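Long-range contacts in ABC transporter periplasmic peptide-binding protein (Pseudoalteromonas, PDB 4QFP), which probably binds dipeptides in the periplasm and delivers them to an ABC transporter for import, here holding a Val-Thr dipeptide in its cleft: residues A[265-270]-A[382-387]; A[506-511]-A[519-524]; A[269-274]-A[326-331]; A[35-40]-A[49-54]; A[292-297]-A[429-434]. All coordinates share one frame; numbering follows the deposited sequence.

Contact 1 of 5, residues A[265-270]-A[382-387]. With THR (threonine), chain D.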
# COMPACT_ATOMS: atom_id res chain seq x y z
N THR A 265 17.86 -6.82 2.80
CA THR A 265 16.86 -7.70 2.20
C THR A 265 15.45 -7.33 2.65
O THR A 265 15.19 -7.10 3.84
CB THR A 265 17.15 -9.20 2.47
OG1 THR A 265 16.20 -10.00 1.75
CG2 THR A 265 17.04 -9.52 3.93
N ALA A 266 14.56 -7.24 1.67
CA ALA A 266 13.17 -6.89 1.91
C ALA A 266 12.34 -8.12 2.25
O ALA A 266 12.56 -9.19 1.71
CB ALA A 266 12.59 -6.19 0.70
N HIS A 267 11.39 -7.94 3.16
CA HIS A 267 10.41 -8.97 3.49
C HIS A 267 11.06 -10.34 3.74
O HIS A 267 10.66 -11.33 3.13
CB HIS A 267 9.34 -9.06 2.39
CG HIS A 267 8.54 -7.81 2.24
ND1 HIS A 267 7.61 -7.41 3.17
CD2 HIS A 267 8.53 -6.86 1.27
CE1 HIS A 267 7.05 -6.28 2.78
NE2 HIS A 267 7.59 -5.92 1.63
N PRO A 268 12.04 -10.40 4.66
CA PRO A 268 12.68 -11.67 5.04
C PRO A 268 11.66 -12.67 5.53
O PRO A 268 10.78 -12.33 6.32
CB PRO A 268 13.60 -11.27 6.20
CG PRO A 268 13.06 -9.98 6.70
CD PRO A 268 12.53 -9.28 5.49
N SER A 269 11.77 -13.91 5.06
CA SER A 269 10.89 -14.97 5.51
C SER A 269 10.85 -14.99 7.03
O SER A 269 11.87 -14.78 7.69
CB SER A 269 11.37 -16.33 5.01
OG SER A 269 10.69 -17.37 5.67
N SER A 270 9.67 -15.23 7.58
CA SER A 270 9.52 -15.29 9.02
C SER A 270 10.21 -16.53 9.58
O SER A 270 10.80 -16.49 10.67
CB SER A 270 8.05 -15.26 9.41
OG SER A 270 7.32 -16.25 8.70
N SER A 382 6.49 -12.79 0.30
CA SER A 382 6.21 -12.41 1.67
C SER A 382 5.76 -10.95 1.75
O SER A 382 6.35 -10.08 1.10
CB SER A 382 7.44 -12.63 2.56
OG SER A 382 7.21 -12.14 3.87
N ARG A 383 4.71 -10.70 2.53
CA ARG A 383 4.22 -9.34 2.77
C ARG A 383 4.18 -9.12 4.28
O ARG A 383 4.14 -10.08 5.05
CB ARG A 383 2.79 -9.14 2.24
CG ARG A 383 2.52 -9.67 0.83
CD ARG A 383 3.50 -9.10 -0.17
NE ARG A 383 3.33 -7.68 -0.43
CZ ARG A 383 4.34 -6.83 -0.58
NH1 ARG A 383 5.59 -7.26 -0.45
NH2 ARG A 383 4.11 -5.54 -0.83
N ILE A 384 4.15 -7.86 4.69
CA ILE A 384 4.14 -7.54 6.11
C ILE A 384 3.00 -8.28 6.79
O ILE A 384 3.16 -8.82 7.88
CB ILE A 384 3.96 -6.03 6.35
CG1 ILE A 384 5.16 -5.26 5.80
CG2 ILE A 384 3.78 -5.75 7.84
CD1 ILE A 384 4.84 -3.84 5.40
N TYR A 385 1.87 -8.34 6.11
CA TYR A 385 0.64 -8.87 6.69
C TYR A 385 0.44 -10.37 6.45
O TYR A 385 -0.51 -10.96 6.96
CB TYR A 385 -0.54 -8.08 6.12
CG TYR A 385 -0.54 -7.97 4.60
CD1 TYR A 385 -0.88 -9.07 3.81
CD2 TYR A 385 -0.21 -6.78 3.97
CE1 TYR A 385 -0.88 -8.98 2.42
CE2 TYR A 385 -0.21 -6.68 2.58
CZ TYR A 385 -0.54 -7.78 1.81
OH TYR A 385 -0.54 -7.69 0.43
N ASN A 386 1.33 -10.98 5.67
CA ASN A 386 1.27 -12.41 5.40
C ASN A 386 2.60 -12.89 4.85
O ASN A 386 2.89 -12.69 3.67
CB ASN A 386 0.16 -12.74 4.41
CG ASN A 386 -0.07 -14.22 4.26
OD1 ASN A 386 0.82 -15.04 4.55
ND2 ASN A 386 -1.26 -14.60 3.80
N PRO A 387 3.42 -13.50 5.71
CA PRO A 387 4.78 -13.91 5.34
C PRO A 387 4.81 -15.07 4.36
O PRO A 387 5.82 -15.28 3.68
CB PRO A 387 5.40 -14.32 6.68
CG PRO A 387 4.23 -14.72 7.53
CD PRO A 387 3.11 -13.80 7.12
N THR D . -0.49 -2.86 -0.94
CA THR D . -0.52 -4.30 -0.77
C THR D . 0.91 -4.82 -0.57
O THR D . 1.14 -5.98 -0.19
CB THR D . -1.13 -4.99 -2.00
OG1 THR D . -0.48 -4.53 -3.18
CG2 THR D . -2.63 -4.68 -2.10
OXT THR D . 1.86 -4.08 -0.80
O HOH W 1 6.82 -3.99 -0.17
O HOH W 2 7.44 -9.12 5.58
O HOH W 3 8.14 -12.84 6.39
O HOH W 4 8.24 -16.26 4.93
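His267 and Ser382 bring the two backbones closest, with CA atoms 5.7 Å apart; here 265-270 is leaving its strand, while 382-387 holds a type I turn from Arg383 to Asn386. The His267 imidazole lays one face over Ser382 O and Arg383 NH1, the nitrogen 3.1 Å above the ring plane, and ring and guanidinium are inclined by 56°. Ile384 CG1 comes in at the ring edge, 3.7 Å from CE1. This is the dipeptide pocket of a family 5 solute-binding protein: the Arg383 chain, bent at chi2 and chi3, sends NE to threonine O (2.8 Å) and NH2 to threonine OXT (2.7 Å), while NH1 forms a salt bridge with Glu36. A water ties His267 NE2 to Arg383 NH2, and an alanine at His267 would probably leave that water without its imidazole mate and open a gap beside Arg383 NH1 and Ile384 CG1. Another water joins Pro268 O to Ser382 OG. Farther along, Ser270 OG rests 3.4 Å from Pro387 CB, its polar partner being Val326.

Contact 2 of 5, residues A[506-511]-A[519-524]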
# COMPACT_ATOMS: atom_id res chain seq x y z
N GLY A 506 0.73 -8.40 10.92
CA GLY A 506 2.12 -8.81 10.92
C GLY A 506 3.02 -7.76 11.54
O GLY A 506 2.66 -6.59 11.65
N MET A 507 4.20 -8.18 11.96
CA MET A 507 5.23 -7.26 12.42
C MET A 507 6.09 -6.91 11.22
O MET A 507 6.34 -7.75 10.36
CB MET A 507 6.06 -7.90 13.53
CG MET A 507 5.72 -7.40 14.92
SD MET A 507 6.70 -5.95 15.33
CE MET A 507 8.33 -6.64 15.13
N ARG A 508 6.53 -5.66 11.14
CA ARG A 508 7.32 -5.25 9.98
C ARG A 508 8.79 -5.57 10.21
O ARG A 508 9.40 -5.04 11.14
CB ARG A 508 7.13 -3.75 9.68
CG ARG A 508 7.71 -3.29 8.34
CD ARG A 508 7.45 -1.81 8.13
NE ARG A 508 7.56 -1.43 6.72
CZ ARG A 508 7.14 -0.26 6.24
NH1 ARG A 508 6.61 0.65 7.05
NH2 ARG A 508 7.26 -0.01 4.95
N PHE A 509 9.34 -6.45 9.40
CA PHE A 509 10.72 -6.88 9.57
C PHE A 509 11.57 -6.51 8.37
O PHE A 509 11.11 -6.49 7.24
CB PHE A 509 10.81 -8.40 9.74
CG PHE A 509 10.33 -8.90 11.06
CD1 PHE A 509 11.04 -8.63 12.22
CD2 PHE A 509 9.18 -9.67 11.15
CE1 PHE A 509 10.61 -9.10 13.44
CE2 PHE A 509 8.74 -10.15 12.36
CZ PHE A 509 9.45 -9.87 13.50
N GLN A 510 12.84 -6.24 8.63
CA GLN A 510 13.79 -6.03 7.56
C GLN A 510 15.15 -6.47 8.05
O GLN A 510 15.50 -6.24 9.22
CB GLN A 510 13.83 -4.57 7.15
CG GLN A 510 14.81 -4.26 6.05
CD GLN A 510 14.73 -2.83 5.59
OE1 GLN A 510 15.38 -1.95 6.14
NE2 GLN A 510 13.92 -2.58 4.57
N ALA A 511 15.92 -7.10 7.18
CA ALA A 511 17.26 -7.54 7.54
C ALA A 511 18.29 -6.76 6.74
O ALA A 511 18.06 -6.42 5.58
CB ALA A 511 17.40 -9.04 7.29
N ILE A 519 18.13 3.52 8.13
CA ILE A 519 16.85 3.03 7.61
C ILE A 519 15.91 2.61 8.73
O ILE A 519 15.82 1.42 9.06
CB ILE A 519 17.02 1.82 6.69
CG1 ILE A 519 18.07 2.08 5.61
CG2 ILE A 519 15.67 1.46 6.04
CD1 ILE A 519 18.19 0.95 4.63
N THR A 520 15.20 3.56 9.32
CA THR A 520 14.22 3.21 10.34
C THR A 520 12.92 2.73 9.70
O THR A 520 12.40 3.34 8.75
CB THR A 520 13.95 4.40 11.30
OG1 THR A 520 15.19 4.88 11.84
CG2 THR A 520 13.05 3.97 12.45
N LEU A 521 12.40 1.61 10.19
CA LEU A 521 11.11 1.10 9.73
C LEU A 521 10.00 1.87 10.41
O LEU A 521 10.14 2.27 11.56
CB LEU A 521 10.97 -0.38 10.05
CG LEU A 521 11.57 -1.39 9.07
CD1 LEU A 521 12.74 -0.79 8.31
CD2 LEU A 521 11.98 -2.64 9.84
N GLY A 522 8.89 2.09 9.69
CA GLY A 522 7.80 2.89 10.22
C GLY A 522 6.55 2.08 10.46
O GLY A 522 6.36 1.02 9.85
N PRO A 523 5.69 2.56 11.38
CA PRO A 523 4.39 1.96 11.67
C PRO A 523 3.40 2.09 10.50
O PRO A 523 2.33 1.48 10.54
CB PRO A 523 3.90 2.75 12.90
CG PRO A 523 4.69 4.01 12.89
CD PRO A 523 6.02 3.65 12.32
N PHE A 524 3.75 2.87 9.48
CA PHE A 524 2.93 3.00 8.27
C PHE A 524 3.75 3.57 7.11
O PHE A 524 4.78 4.20 7.33
CB PHE A 524 1.71 3.89 8.53
CG PHE A 524 2.05 5.23 9.12
CD1 PHE A 524 2.52 6.26 8.32
CD2 PHE A 524 1.90 5.46 10.49
CE1 PHE A 524 2.84 7.49 8.87
CE2 PHE A 524 2.22 6.69 11.04
CZ PHE A 524 2.69 7.70 10.24
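Arg508 reaches across to Gly522 with its guanidinium edge-on: NH1 donates to Gly522 O at 2.8 Å, and the oxygen lies almost in the guanidinium plane. From the acceptor's side the approach is less regular, since the nitrogen stands above the carbonyl plane, 38° out of it. The chain gets there by being stretched from CG to NE, with CG set opposite the backbone N (chi1 -169°). Beside it Leu521 turns back toward the strand, and its CD2 methyl fits between Arg508 O, 3.8 Å away, and Gln510 CB, also 3.8 Å from that methyl. Gln510, likewise extended, crosses Leu521 obliquely and Ile519 at about a right angle. Strand 500-513 belongs to the large mixed sheet of this periplasmic binding protein, and 519-524 is the return of the chain over one side of it, without strand pairing between the two segments. Asn289 also donates to Gly522 O, and Arg508 NH2 bonds to Gly525 O, which fixes the guanidinium at two points of the returning chain. A leucine in place of Arg508 would probably leave the carbonyls of Gly522 and Gly525 without this donor and set the returning chain freer to shift. Phe509, pointing the other way, packs on Leu273.

Contact 3 of 5, residues A[269-274]-A[326-331]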
# COMPACT_ATOMS: atom_id res chain seq x y z
N SER A 269 11.77 -13.91 5.06
CA SER A 269 10.89 -14.97 5.51
C SER A 269 10.85 -14.99 7.03
O SER A 269 11.87 -14.78 7.69
CB SER A 269 11.37 -16.33 5.01
OG SER A 269 10.69 -17.37 5.67
N SER A 270 9.67 -15.23 7.58
CA SER A 270 9.52 -15.29 9.02
C SER A 270 10.21 -16.53 9.58
O SER A 270 10.80 -16.49 10.67
CB SER A 270 8.05 -15.26 9.41
OG SER A 270 7.32 -16.25 8.70
N ALA A 271 10.16 -17.62 8.83
CA ALA A 271 10.80 -18.87 9.25
C ALA A 271 12.31 -18.73 9.43
O ALA A 271 12.93 -19.53 10.13
CB ALA A 271 10.48 -19.99 8.25
N GLN A 272 12.90 -17.72 8.81
CA GLN A 272 14.36 -17.56 8.87
C GLN A 272 14.84 -16.39 9.72
O GLN A 272 16.02 -16.03 9.69
CB GLN A 272 14.95 -17.46 7.46
CG GLN A 272 15.27 -18.81 6.85
CD GLN A 272 14.05 -19.71 6.74
OE1 GLN A 272 12.99 -19.28 6.30
NE2 GLN A 272 14.21 -20.96 7.15
N LEU A 273 13.92 -15.81 10.49
CA LEU A 273 14.25 -14.63 11.29
C LEU A 273 15.22 -14.96 12.41
O LEU A 273 16.11 -14.18 12.71
CB LEU A 273 12.98 -14.01 11.86
CG LEU A 273 12.10 -13.31 10.82
CD1 LEU A 273 10.84 -12.77 11.47
CD2 LEU A 273 12.89 -12.22 10.14
N SER A 274 15.04 -16.13 13.02
CA SER A 274 15.88 -16.55 14.12
C SER A 274 17.30 -16.77 13.64
O SER A 274 18.27 -16.36 14.29
CB SER A 274 15.34 -17.83 14.74
OG SER A 274 16.24 -18.32 15.71
N VAL A 326 2.66 -20.16 10.11
CA VAL A 326 2.92 -19.13 9.11
C VAL A 326 3.66 -17.95 9.74
O VAL A 326 4.75 -17.59 9.30
CB VAL A 326 1.62 -18.61 8.46
CG1 VAL A 326 1.93 -17.50 7.47
CG2 VAL A 326 0.90 -19.75 7.77
N TYR A 327 3.07 -17.37 10.77
CA TYR A 327 3.66 -16.20 11.41
C TYR A 327 4.75 -16.56 12.40
O TYR A 327 5.50 -15.71 12.82
CB TYR A 327 2.59 -15.34 12.08
CG TYR A 327 1.59 -14.76 11.09
CD1 TYR A 327 0.50 -15.51 10.67
CD2 TYR A 327 1.75 -13.48 10.57
CE1 TYR A 327 -0.42 -15.00 9.76
CE2 TYR A 327 0.83 -12.97 9.64
CZ TYR A 327 -0.25 -13.74 9.25
OH TYR A 327 -1.18 -13.24 8.35
N TYR A 328 4.85 -17.84 12.76
CA TYR A 328 5.89 -18.30 13.68
C TYR A 328 5.84 -17.51 14.99
O TYR A 328 6.87 -17.11 15.51
CB TYR A 328 7.28 -18.19 13.05
CG TYR A 328 7.61 -19.34 12.11
CD1 TYR A 328 8.17 -20.51 12.59
CD2 TYR A 328 7.33 -19.26 10.75
CE1 TYR A 328 8.46 -21.57 11.74
CE2 TYR A 328 7.62 -20.31 9.90
CZ TYR A 328 8.18 -21.46 10.40
OH TYR A 328 8.47 -22.51 9.55
N GLY A 329 4.63 -17.28 15.50
CA GLY A 329 4.46 -16.60 16.77
C GLY A 329 4.71 -15.10 16.73
O GLY A 329 4.52 -14.42 17.73
N ASN A 330 5.14 -14.59 15.58
CA ASN A 330 5.44 -13.17 15.43
C ASN A 330 4.21 -12.36 15.04
O ASN A 330 4.25 -11.13 15.05
CB ASN A 330 6.51 -12.95 14.34
CG ASN A 330 7.90 -13.41 14.76
OD1 ASN A 330 8.34 -13.17 15.88
ND2 ASN A 330 8.60 -14.06 13.84
N GLY A 331 3.13 -13.05 14.68
CA GLY A 331 1.92 -12.38 14.24
C GLY A 331 0.99 -12.04 15.39
O GLY A 331 1.15 -12.55 16.50
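Ser270 and Val326 make the polar link: OG donates to Val326 O at 3.0 Å, meeting that oxygen nearly head-on, with a C=O...donor angle of 167°. The serine's chi1 of 52° places OG between its own backbone N and carbonyl carbon, and from there it also comes within 3.6 Å of Tyr328 CD2. Next along, Ala271 lies against the Tyr328 ring. Its CA stands over one face, off-centre toward the rim, in a CH-pi contact 3.8 Å from the centroid, and its CB touches CE2 at 3.3 Å. Tyr328 has CG on the far side from its carbonyl carbon (chi1 -80°), a choice that swings the ring out toward 269-274. Tyr328, the first residue to leave helical geometry, has positive phi, as the first of the two central residues of a type I' turn from Tyr327 to Asn330 needs. Asn330 faces the same neighbour from the other end of that turn, ND2 lying 3.5 Å from Leu273 CD1, and Phe509 of strand 500-513 packs against the asparagine. Tyr327, by contrast, points away and gives its hydroxyl to the pocket loop at Tyr385. The turn after helix 319-325 thus meets the start of helix 273-278, whose N-cap position is Gln272: a type I' turn packed on the start of a helix, away from the ligand, the Tyr327 side chain about 11 Å from the bound threonine.

Contact 4 of 5, residues A[35-40]-A[49-54]. With THR (threonine), chain D; VAL (valine), chain C.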
# COMPACT_ATOMS: atom_id res chain seq x y z
N ALA A 35 15.13 -6.76 -3.57
CA ALA A 35 13.72 -6.39 -3.65
C ALA A 35 12.92 -7.59 -4.15
O ALA A 35 13.46 -8.41 -4.89
CB ALA A 35 13.54 -5.21 -4.59
N GLU A 36 11.65 -7.68 -3.77
CA GLU A 36 10.86 -8.87 -4.08
C GLU A 36 10.15 -8.88 -5.44
O GLU A 36 9.61 -9.91 -5.85
CB GLU A 36 9.85 -9.17 -2.96
CG GLU A 36 8.61 -8.27 -2.95
CD GLU A 36 8.81 -7.01 -2.14
OE1 GLU A 36 9.96 -6.74 -1.75
OE2 GLU A 36 7.83 -6.29 -1.88
N ALA A 37 10.12 -7.76 -6.14
CA ALA A 37 9.43 -7.74 -7.43
C ALA A 37 9.83 -6.52 -8.26
O ALA A 37 10.43 -5.59 -7.73
CB ALA A 37 7.92 -7.75 -7.22
N ASN A 38 9.52 -6.54 -9.55
CA ASN A 38 9.77 -5.39 -10.42
C ASN A 38 8.92 -4.22 -9.97
O ASN A 38 7.86 -4.41 -9.36
CB ASN A 38 9.38 -5.70 -11.87
CG ASN A 38 10.27 -6.73 -12.52
OD1 ASN A 38 9.78 -7.72 -13.07
ND2 ASN A 38 11.56 -6.48 -12.50
N PRO A 39 9.38 -2.99 -10.26
CA PRO A 39 8.46 -1.87 -10.15
C PRO A 39 7.56 -1.92 -11.37
O PRO A 39 8.03 -2.34 -12.42
CB PRO A 39 9.38 -0.65 -10.23
CG PRO A 39 10.55 -1.12 -11.02
CD PRO A 39 10.73 -2.58 -10.69
N VAL A 40 6.30 -1.53 -11.23
CA VAL A 40 5.38 -1.61 -12.35
C VAL A 40 5.33 -0.27 -13.07
O VAL A 40 4.72 -0.15 -14.14
CB VAL A 40 3.97 -2.01 -11.87
CG1 VAL A 40 4.03 -3.36 -11.22
CG2 VAL A 40 3.43 -0.99 -10.88
N THR A 49 0.77 -1.10 -5.15
CA THR A 49 1.57 -2.26 -4.78
C THR A 49 2.82 -1.82 -4.02
O THR A 49 3.65 -1.08 -4.55
CB THR A 49 2.01 -3.07 -6.00
OG1 THR A 49 0.87 -3.38 -6.81
CG2 THR A 49 2.67 -4.37 -5.54
N GLY A 50 2.95 -2.29 -2.78
CA GLY A 50 4.02 -1.83 -1.92
C GLY A 50 5.39 -2.07 -2.50
O GLY A 50 6.33 -1.32 -2.22
N SER A 51 5.51 -3.13 -3.30
CA SER A 51 6.78 -3.48 -3.95
C SER A 51 7.30 -2.37 -4.84
O SER A 51 8.51 -2.11 -4.93
CB SER A 51 6.60 -4.74 -4.82
OG SER A 51 6.18 -5.85 -4.05
N THR A 52 6.38 -1.73 -5.56
CA THR A 52 6.77 -0.66 -6.45
C THR A 52 7.06 0.59 -5.61
O THR A 52 8.13 1.18 -5.71
CB THR A 52 5.70 -0.41 -7.52
OG1 THR A 52 5.68 -1.52 -8.43
CG2 THR A 52 5.99 0.84 -8.31
N ILE A 53 6.11 0.95 -4.75
CA ILE A 53 6.23 2.16 -3.92
C ILE A 53 7.50 2.17 -3.08
O ILE A 53 8.18 3.19 -2.98
CB ILE A 53 5.00 2.34 -3.02
CG1 ILE A 53 3.73 2.44 -3.86
CG2 ILE A 53 5.15 3.57 -2.14
CD1 ILE A 53 3.68 3.65 -4.77
N ASP A 54 7.85 1.02 -2.49
CA ASP A 54 9.08 0.94 -1.69
C ASP A 54 10.32 1.33 -2.49
O ASP A 54 11.25 1.95 -1.96
CB ASP A 54 9.27 -0.45 -1.09
CG ASP A 54 8.48 -0.66 0.19
OD1 ASP A 54 7.95 0.32 0.77
OD2 ASP A 54 8.39 -1.82 0.63
N THR D . -0.49 -2.86 -0.94
CA THR D . -0.52 -4.30 -0.77
C THR D . 0.91 -4.82 -0.57
O THR D . 1.14 -5.98 -0.19
CB THR D . -1.13 -4.99 -2.00
OG1 THR D . -0.48 -4.53 -3.18
CG2 THR D . -2.63 -4.68 -2.10
OXT THR D . 1.86 -4.08 -0.80
N VAL C . -0.91 0.28 0.90
CA VAL C . -0.45 -0.55 -0.21
C VAL C . -0.65 -2.03 0.09
O VAL C . -0.91 -2.43 1.22
CB VAL C . 1.05 -0.36 -0.47
CG1 VAL C . 1.36 1.07 -0.91
CG2 VAL C . 1.85 -0.73 0.78
O HOH W 1 6.82 -3.99 -0.17
O HOH W 5 10.30 -4.40 -5.01
O HOH W 6 5.60 -4.21 -7.72
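Glu36 and Ser51 form one of two tight spots between the loop after strand 30-35 and the first turn of helix 50-60. Ser51 OG donates to Glu36 OE2 at 2.8 Å, approaching from above the carboxylate plane, 40° out of it. A bend at chi2 (-88°) curls the Glu36 chain back to the helix, and the same oxygen takes a salt bridge from Arg383, so the buried charge has both a hydroxyl and a guanidinium to answer it. The second tight spot is Thr52, whose OG1 accepts the backbone N of Val40 at 2.9 Å; Val40 CG2 packs on that oxygen at 3.4 Å, the two side chains crossing at about a right angle. Between these points the fit is slacker: Ala37 CB and Ser51 CB are 4.1 Å apart, and a water bridges Ala37 O and Ser51 O. A second water accepts from Thr52 OG1 and donates to Asn38 O, while a third joins Glu36 OE2 to Asp54 OD2, two probably like charges. Val40, the one exposed residue among those that touch, lies on the solvent side. At the helix's N-terminal end Gly50 N donates to threonine OXT at 2.9 Å. The ligand carboxylate thus sits at a helix N-terminus, where the helix dipole probably favours an anion, and Glu36 probably steadies the arginine that grips that carboxylate in the dipeptide site.

Contact 5 of 5, residues A[292-297]-A[429-434]. With VAL (valine), chain C.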
# COMPACT_ATOMS: atom_id res chain seq x y z
N ILE A 292 -3.22 -5.35 7.88
CA ILE A 292 -4.15 -6.45 8.12
C ILE A 292 -3.96 -7.47 7.00
O ILE A 292 -3.74 -7.09 5.84
CB ILE A 292 -5.63 -5.98 8.16
CG1 ILE A 292 -6.60 -7.17 8.22
CG2 ILE A 292 -5.96 -5.11 6.96
CD1 ILE A 292 -6.51 -7.97 9.50
N GLY A 293 -4.01 -8.75 7.35
CA GLY A 293 -3.97 -9.82 6.37
C GLY A 293 -5.32 -10.50 6.46
O GLY A 293 -5.84 -10.69 7.55
N TYR A 294 -5.91 -10.83 5.31
CA TYR A 294 -7.28 -11.32 5.32
C TYR A 294 -7.55 -12.37 4.26
O TYR A 294 -6.72 -12.63 3.37
CB TYR A 294 -8.26 -10.15 5.13
CG TYR A 294 -8.02 -9.34 3.87
CD1 TYR A 294 -8.32 -9.87 2.62
CD2 TYR A 294 -7.50 -8.06 3.93
CE1 TYR A 294 -8.11 -9.14 1.47
CE2 TYR A 294 -7.29 -7.31 2.78
CZ TYR A 294 -7.59 -7.87 1.55
OH TYR A 294 -7.39 -7.14 0.39
N TRP A 295 -8.72 -12.98 4.37
CA TRP A 295 -9.22 -13.89 3.37
C TRP A 295 -10.51 -13.29 2.80
O TRP A 295 -11.53 -13.20 3.50
CB TRP A 295 -9.50 -15.24 4.02
CG TRP A 295 -9.85 -16.33 3.08
CD1 TRP A 295 -9.47 -16.46 1.77
CD2 TRP A 295 -10.65 -17.48 3.39
NE1 TRP A 295 -9.99 -17.63 1.25
CE2 TRP A 295 -10.72 -18.26 2.22
CE3 TRP A 295 -11.32 -17.91 4.54
CZ2 TRP A 295 -11.43 -19.47 2.18
CZ3 TRP A 295 -12.02 -19.09 4.49
CH2 TRP A 295 -12.07 -19.86 3.32
N ALA A 296 -10.44 -12.82 1.56
CA ALA A 296 -11.58 -12.19 0.91
C ALA A 296 -12.26 -13.13 -0.08
O ALA A 296 -11.61 -13.86 -0.83
CB ALA A 296 -11.15 -10.91 0.20
N PHE A 297 -13.59 -13.10 -0.06
CA PHE A 297 -14.42 -13.88 -0.97
C PHE A 297 -14.90 -13.00 -2.11
O PHE A 297 -15.22 -11.84 -1.90
CB PHE A 297 -15.65 -14.40 -0.23
CG PHE A 297 -15.33 -15.18 1.01
CD1 PHE A 297 -15.03 -16.53 0.94
CD2 PHE A 297 -15.37 -14.57 2.26
CE1 PHE A 297 -14.75 -17.25 2.08
CE2 PHE A 297 -15.09 -15.29 3.39
CZ PHE A 297 -14.78 -16.63 3.31
N VAL A 429 -9.27 -15.05 -2.05
CA VAL A 429 -7.87 -14.65 -2.16
C VAL A 429 -7.31 -14.26 -0.80
O VAL A 429 -7.96 -13.58 -0.01
CB VAL A 429 -7.73 -13.45 -3.11
CG1 VAL A 429 -8.50 -12.27 -2.57
CG2 VAL A 429 -6.27 -13.09 -3.33
N LEU A 430 -6.10 -14.73 -0.52
CA LEU A 430 -5.34 -14.24 0.62
C LEU A 430 -4.63 -12.95 0.21
O LEU A 430 -3.76 -12.97 -0.66
CB LEU A 430 -4.31 -15.27 1.06
CG LEU A 430 -4.88 -16.60 1.56
CD1 LEU A 430 -3.76 -17.58 1.82
CD2 LEU A 430 -5.74 -16.40 2.80
N LEU A 431 -5.01 -11.84 0.82
CA LEU A 431 -4.39 -10.56 0.52
C LEU A 431 -4.31 -9.74 1.80
O LEU A 431 -4.34 -10.27 2.90
CB LEU A 431 -5.18 -9.80 -0.55
CG LEU A 431 -4.52 -9.56 -1.91
CD1 LEU A 431 -5.41 -8.69 -2.80
CD2 LEU A 431 -3.14 -8.93 -1.77
N GLY A 432 -4.19 -8.43 1.66
CA GLY A 432 -4.13 -7.58 2.84
C GLY A 432 -3.76 -6.16 2.49
O GLY A 432 -3.64 -5.80 1.32
N TRP A 433 -3.55 -5.35 3.52
CA TRP A 433 -3.27 -3.95 3.32
C TRP A 433 -2.31 -3.46 4.40
O TRP A 433 -2.57 -3.62 5.59
CB TRP A 433 -4.58 -3.18 3.37
CG TRP A 433 -4.48 -1.72 3.05
CD1 TRP A 433 -4.51 -0.70 3.94
CD2 TRP A 433 -4.36 -1.13 1.76
NE1 TRP A 433 -4.41 0.50 3.29
CE2 TRP A 433 -4.31 0.26 1.94
CE3 TRP A 433 -4.27 -1.64 0.46
CZ2 TRP A 433 -4.19 1.15 0.88
CZ3 TRP A 433 -4.14 -0.76 -0.59
CH2 TRP A 433 -4.10 0.62 -0.38
N ALA A 434 -1.19 -2.89 3.97
CA ALA A 434 -0.28 -2.22 4.88
C ALA A 434 -0.61 -0.73 4.83
O ALA A 434 -0.39 -0.07 3.81
CB ALA A 434 1.16 -2.47 4.48
N VAL C . -0.91 0.28 0.90
CA VAL C . -0.45 -0.55 -0.21
C VAL C . -0.65 -2.03 0.09
O VAL C . -0.91 -2.43 1.22
CB VAL C . 1.05 -0.36 -0.47
CG1 VAL C . 1.36 1.07 -0.91
CG2 VAL C . 1.85 -0.73 0.78
O HOH W 7 -6.06 -4.94 0.02
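Ile292 and Trp433 open a ladder of six backbone hydrogen bonds, joining strands 292-297 and 429-434 antiparallel at hydrogen-bonded pairs Ile292-Trp433, Tyr294-Leu431 and Ala296-Val429. The straightest is Tyr294 N to Leu431 O (2.9 Å, 169° at the hydrogen). Side chains follow the ladder. Tyr294, with chi1 at 56°, folds its ring over the opposite strand so that Leu431 C lies above the ring centre, 3.7 Å from its plane, and CE1 meets Leu431 CB at 3.6 Å. A water 2.6 Å from Tyr294 OH donates to Gly432 O. At Gly432 a side chain would collide with Ile292 O. On the other face Trp295 CD1 touches Leu430 CD2 at 3.9 Å, and both reach Met396 of helix 389-401. Farther out, strand 500-513 pairs with 292-297 on its other edge. The far end of 429-434 extends to the ligand: Ala434 N donates to valine O (2.8 Å) and Ala434 O accepts from valine N, while Trp433 lays a ring face beneath that nitrogen. Such backbone pairing of a strand end with a bound peptide is characteristic of the dipeptide-binding cleft.

How the contacts relate
Contacts 1, 4 and 5 surround the ligand: contacts 1 and 4 both touch the threonine, contacts 4 and 5 both touch the valine. Contact 1 is the hub. Arg383 NH1 meets Glu36 OE2 of contact 4 at 2.8 Å, a shared water lies beside them, and Tyr385 packs on Leu431, Gly432 and Trp433 of contact 5. It shares Ser269 and Ser270 with contact 3, where Tyr385 O and Tyr327 OH are 2.7 Å apart. Toward contact 2, Thr265 N and Ala511 O, 2.8 Å apart, join neighbouring strands of one sheet. Contacts 3 and 4 do not touch, their centres about 22 Å apart, and contact 3 lies outermost of the five.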